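Local coordinates for cellobiose 2-epimerase (Caldibacillus thermoamylovorans, PDB 5ZHB), which catalyses the epimerisation of cellobiose at C2 of its reducing-end glucose unit, giving glucosyl-mannose, and probably does so within an (alpha/alpha)6 barrel, at residues A[270-273]-A[274-278]; A[316-319]-A[320-324]. All coordinates share one frame; numbering follows the deposited sequence.

Contact 1: A[270-273]-A[274-278]; sequences TQMV and IDIAY
Gln271 and Asp275 make an i to i+4 side-chain hydrogen bond within one turn of helix 267-283, one of the helices of what is probably the (alpha/alpha)6 barrel of this epimerase family. Gln271 NE2 donates a hydrogen bond to Asp275 OD1 at 2.9 Å, with an N-H...O angle of 165°. The acceptor lies in the plane of the amide. The amide nitrogen, however, meets OD1 from above the carboxylate plane, and the two flat groups are turned 41° apart. Gln271 bends at chi2 (61°), which turns the amide along the helix surface toward Asp275. Gln271 CG also passes 3.4 Å from Asp275 OD2. Next along the helix, Met272 and Ile276 lie side by side and point the same way. Their contact is apolar, Met272 CG to Ile276 CD1 at 3.5 Å, and both side chains rest on Phe221. Thr270 and Ile274 form a looser pair, with Thr270 CG2 4.0 Å from Ile274 CD1. Main-chain bonds run beneath these pairs, including Ile276 N to Met272 O at 3.0 Å. The weak bond from Ala277 N to Val273 O shares its acceptor with Ser252 OG of helix 245-262. The helix is thus amphipathic here: apolar side chains pack inward, while a neutral amide donor helps hold the Asp275 carboxylate on a partly exposed side.

Contact 2: A[316-319]-A[320-324]; sequences FYNA and YEKTK
Phe316 O accepts the backbone N-H of Tyr320 at 2.9 Å, in the last turns of helix 306-323, probably a helix of the (alpha/alpha)6 barrel. Tyr317 follows and meets two side chains. Tyr317 CE1 lies 4.0 Å from Tyr320 CD2. Tyr317 CE2, across the ring from CE1, lies 3.7 Å from Glu321 CD. Both approaches are oblique, and the ring and carboxylate planes are 34° apart. With CG anti to the backbone N (chi1 -172°), the Tyr317 ring lies where both can touch it. Glu321 OE1 also forms a salt bridge with Arg387, which hydrogen-bonds Asn318 OD1. The two side chains are thus joined through one guanidinium group. Tyr320 OH is bonded to Glu326 in the next helix. Asn318 O accepts Lys322 N at 3.1 Å, while Asn318 ND2 and Lys322 NZ share Asp256 OD2 on helix 245-262. Ala319 closes the series at the C-terminal end, where Lys324 leaves the helix with positive phi. Ala319 O takes two bonds from Thr323. Thr323 N donates to Ala319 O at 2.9 Å. The Thr323 hydroxyl, set between the backbone N and the carbonyl carbon (chi1 68°), folds back toward the preceding turn. Thr323 OG1 donates to Ala319 O at 2.7 Å from above the carbonyl plane, on the opposite face from Thr323 N.

The chain reaches contact 1 first, in helix 267-283, and then contact 2, near the end of helix 306-323. The two are in series and neither nests in the other nor crosses it. Each lies within one helix, so neither closes a long loop. Between them the chain forms strands 294-296 and 299-305 before returning to place the second helix against the first. Their centres are about 10 Å apart. Ala277 CB packs on Ala319 CB at 3.6 Å, and Ile274 CG2 on Thr323 CG2 at 3.8 Å. Helix 245-262 touches both, and Tyr278 OH bonds Asp325 just beyond contact 2.

Contact 1: A[270-273]-A[274-278]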
loop_
_atom_site.group_PDB
_atom_site.type_symbol
_atom_site.label_atom_id
_atom_site.label_comp_id
_atom_site.label_asym_id
_atom_site.label_seq_id
_atom_site.Cartn_x
_atom_site.Cartn_y
_atom_site.Cartn_z
ATOM N N THR A 270 -6.969 -1.846 -19.984
ATOM C CA THR A 270 -7.639 -0.554 -19.847
ATOM C C THR A 270 -9.106 -0.732 -19.454
ATOM O O THR A 270 -9.597 -0.106 -18.508
ATOM C CB THR A 270 -7.435 0.249 -21.136
ATOM O OG1 THR A 270 -6.090 0.709 -21.069
ATOM C CG2 THR A 270 -8.300 1.493 -21.206
ATOM N N GLN A 271 -9.830 -1.618 -20.149
ATOM C CA GLN A 271 -11.231 -1.831 -19.832
ATOM C C GLN A 271 -11.388 -2.423 -18.428
ATOM O O GLN A 271 -12.346 -2.126 -17.728
ATOM C CB GLN A 271 -11.934 -2.755 -20.829
ATOM C CG GLN A 271 -13.453 -2.649 -20.738
ATOM C CD GLN A 271 -13.900 -1.238 -21.047
ATOM O OE1 GLN A 271 -13.510 -0.672 -22.073
ATOM N NE2 GLN A 271 -14.665 -0.641 -20.145
ATOM N N MET A 272 -10.459 -3.297 -18.014
ATOM C CA MET A 272 -10.494 -3.821 -16.659
ATOM C C MET A 272 -10.392 -2.665 -15.652
ATOM O O MET A 272 -11.177 -2.613 -14.728
ATOM C CB MET A 272 -9.403 -4.877 -16.407
ATOM C CG MET A 272 -9.284 -5.299 -14.944
ATOM S SD MET A 272 -7.993 -6.546 -14.732
ATOM C CE MET A 272 -6.548 -5.650 -15.288
ATOM N N VAL A 273 -9.437 -1.761 -15.828
ATOM C CA VAL A 273 -9.255 -0.640 -14.918
ATOM C C VAL A 273 -10.576 0.112 -14.738
ATOM O O VAL A 273 -10.984 0.433 -13.619
ATOM C CB VAL A 273 -8.106 0.227 -15.464
ATOM C CG1 VAL A 273 -8.056 1.626 -14.833
ATOM C CG2 VAL A 273 -6.767 -0.485 -15.271
ATOM N N ILE A 274 -11.283 0.335 -15.865
ATOM C CA ILE A 274 -12.461 1.174 -15.861
ATOM C C ILE A 274 -13.606 0.417 -15.213
ATOM O O ILE A 274 -14.286 0.959 -14.354
ATOM C CB ILE A 274 -12.763 1.665 -17.294
ATOM C CG1 ILE A 274 -11.669 2.579 -17.794
ATOM C CG2 ILE A 274 -14.129 2.350 -17.398
ATOM C CD1 ILE A 274 -11.610 2.701 -19.314
ATOM N N ASP A 275 -13.766 -0.871 -15.573
ATOM C CA ASP A 275 -14.884 -1.676 -15.098
ATOM C C ASP A 275 -14.830 -1.899 -13.584
ATOM O O ASP A 275 -15.863 -1.916 -12.902
ATOM C CB ASP A 275 -14.962 -2.975 -15.892
ATOM C CG ASP A 275 -15.372 -2.811 -17.360
ATOM O OD1 ASP A 275 -15.791 -1.695 -17.740
ATOM O OD2 ASP A 275 -15.221 -3.779 -18.114
ATOM N N ILE A 276 -13.618 -2.103 -13.050
ATOM C CA ILE A 276 -13.459 -2.206 -11.610
ATOM C C ILE A 276 -13.976 -0.919 -10.954
ATOM O O ILE A 276 -14.738 -0.970 -9.996
ATOM C CB ILE A 276 -11.995 -2.517 -11.229
ATOM C CG1 ILE A 276 -11.545 -3.936 -11.674
ATOM C CG2 ILE A 276 -11.751 -2.319 -9.732
ATOM C CD1 ILE A 276 -10.034 -4.073 -11.745
ATOM N N ALA A 277 -13.570 0.243 -11.461
ATOM C CA ALA A 277 -13.942 1.504 -10.832
ATOM C C ALA A 277 -15.460 1.710 -10.834
ATOM O O ALA A 277 -16.063 2.043 -9.808
ATOM C CB ALA A 277 -13.197 2.632 -11.477
ATOM N N TYR A 278 -16.111 1.378 -11.964
ATOM C CA TYR A 278 -17.564 1.415 -12.020
ATOM C C TYR A 278 -18.155 0.448 -11.011
ATOM O O TYR A 278 -19.159 0.746 -10.346
ATOM C CB TYR A 278 -18.110 1.119 -13.418
ATOM C CG TYR A 278 -18.134 2.361 -14.288
ATOM C CD1 TYR A 278 -19.042 3.385 -14.011
ATOM C CD2 TYR A 278 -17.283 2.520 -15.372
ATOM C CE1 TYR A 278 -19.092 4.527 -14.790
ATOM C CE2 TYR A 278 -17.342 3.656 -16.173
ATOM C CZ TYR A 278 -18.248 4.659 -15.872
ATOM O OH TYR A 278 -18.350 5.820 -16.582
#

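Contact 2: A[316-319]-A[320-324]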
loop_
_atom_site.group_PDB
_atom_site.type_symbol
_atom_site.label_atom_id
_atom_site.label_comp_id
_atom_site.label_asym_id
_atom_site.label_seq_id
_atom_site.Cartn_x
_atom_site.Cartn_y
_atom_site.Cartn_z
ATOM N N PHE A 316 -11.181 6.509 -7.994
ATOM C CA PHE A 316 -12.342 7.160 -8.588
ATOM C C PHE A 316 -11.923 8.379 -9.399
ATOM O O PHE A 316 -12.468 8.595 -10.488
ATOM C CB PHE A 316 -13.398 7.449 -7.535
ATOM C CG PHE A 316 -14.194 6.270 -6.999
ATOM C CD1 PHE A 316 -14.372 5.079 -7.707
ATOM C CD2 PHE A 316 -14.825 6.381 -5.777
ATOM C CE1 PHE A 316 -15.129 4.039 -7.170
ATOM C CE2 PHE A 316 -15.601 5.351 -5.258
ATOM C CZ PHE A 316 -15.725 4.176 -5.943
ATOM N N TYR A 317 -10.929 9.132 -8.923
ATOM C CA TYR A 317 -10.443 10.279 -9.670
ATOM C C TYR A 317 -9.723 9.858 -10.957
ATOM O O TYR A 317 -9.857 10.504 -12.004
ATOM C CB TYR A 317 -9.589 11.199 -8.791
ATOM C CG TYR A 317 -9.274 12.462 -9.560
ATOM C CD1 TYR A 317 -10.252 13.428 -9.780
ATOM C CD2 TYR A 317 -8.032 12.645 -10.142
ATOM C CE1 TYR A 317 -9.980 14.575 -10.511
ATOM C CE2 TYR A 317 -7.757 13.772 -10.892
ATOM C CZ TYR A 317 -8.735 14.735 -11.087
ATOM O OH TYR A 317 -8.414 15.840 -11.819
ATOM N N ASN A 318 -8.922 8.785 -10.885
ATOM C CA ASN A 318 -8.308 8.204 -12.070
ATOM C C ASN A 318 -9.385 7.828 -13.089
ATOM O O ASN A 318 -9.273 8.166 -14.269
ATOM C CB ASN A 318 -7.482 6.957 -11.704
ATOM C CG ASN A 318 -6.645 6.423 -12.846
ATOM O OD1 ASN A 318 -5.748 7.106 -13.342
ATOM N ND2 ASN A 318 -6.897 5.186 -13.253
ATOM N N ALA A 319 -10.412 7.122 -12.625
ATOM C CA ALA A 319 -11.529 6.728 -13.455
ATOM C C ALA A 319 -12.212 7.940 -14.102
ATOM O O ALA A 319 -12.660 7.843 -15.251
ATOM C CB ALA A 319 -12.502 5.943 -12.641
ATOM N N TYR A 320 -12.326 9.036 -13.341
ATOM C CA TYR A 320 -12.889 10.273 -13.859
ATOM C C TYR A 320 -12.041 10.782 -15.007
ATOM O O TYR A 320 -12.600 11.215 -16.017
ATOM C CB TYR A 320 -13.028 11.354 -12.790
ATOM C CG TYR A 320 -13.508 12.695 -13.328
ATOM C CD1 TYR A 320 -14.818 12.855 -13.788
ATOM C CD2 TYR A 320 -12.661 13.790 -13.361
ATOM C CE1 TYR A 320 -15.264 14.065 -14.290
ATOM C CE2 TYR A 320 -13.113 15.024 -13.802
ATOM C CZ TYR A 320 -14.410 15.156 -14.282
ATOM O OH TYR A 320 -14.844 16.373 -14.724
ATOM N N GLU A 321 -10.704 10.733 -14.843
ATOM C CA GLU A 321 -9.774 11.137 -15.888
ATOM C C GLU A 321 -10.003 10.317 -17.168
ATOM O O GLU A 321 -9.971 10.849 -18.263
ATOM C CB GLU A 321 -8.318 11.103 -15.401
ATOM C CG GLU A 321 -7.943 12.236 -14.448
ATOM C CD GLU A 321 -6.489 12.282 -13.987
ATOM O OE1 GLU A 321 -6.081 11.392 -13.238
ATOM O OE2 GLU A 321 -5.750 13.213 -14.328
ATOM N N LYS A 322 -10.280 9.020 -17.055
ATOM C CA LYS A 322 -10.434 8.187 -18.238
ATOM C C LYS A 322 -11.847 8.245 -18.822
ATOM O O LYS A 322 -12.039 7.919 -19.995
ATOM C CB LYS A 322 -10.142 6.714 -17.944
ATOM C CG LYS A 322 -8.776 6.426 -17.381
ATOM C CD LYS A 322 -8.580 4.928 -17.155
ATOM C CE LYS A 322 -7.658 4.219 -18.097
ATOM N NZ LYS A 322 -6.336 4.869 -18.174
ATOM N N THR A 323 -12.855 8.557 -18.015
ATOM C CA THR A 323 -14.227 8.454 -18.486
ATOM C C THR A 323 -14.916 9.815 -18.596
ATOM O O THR A 323 -15.968 9.876 -19.231
ATOM C CB THR A 323 -15.009 7.536 -17.554
ATOM O OG1 THR A 323 -15.099 8.230 -16.312
ATOM C CG2 THR A 323 -14.379 6.156 -17.447
ATOM N N LYS A 324 -14.383 10.858 -17.931
ATOM C CA LYS A 324 -15.046 12.152 -17.781
ATOM C C LYS A 324 -16.461 11.999 -17.236
ATOM O O LYS A 324 -17.337 12.838 -17.466
ATOM C CB LYS A 324 -15.119 12.888 -19.118
ATOM C CG LYS A 324 -13.775 13.282 -19.704
ATOM C CD LYS A 324 -12.883 14.077 -18.762
ATOM C CE LYS A 324 -11.523 14.308 -19.319
ATOM N NZ LYS A 324 -11.572 14.831 -20.691
#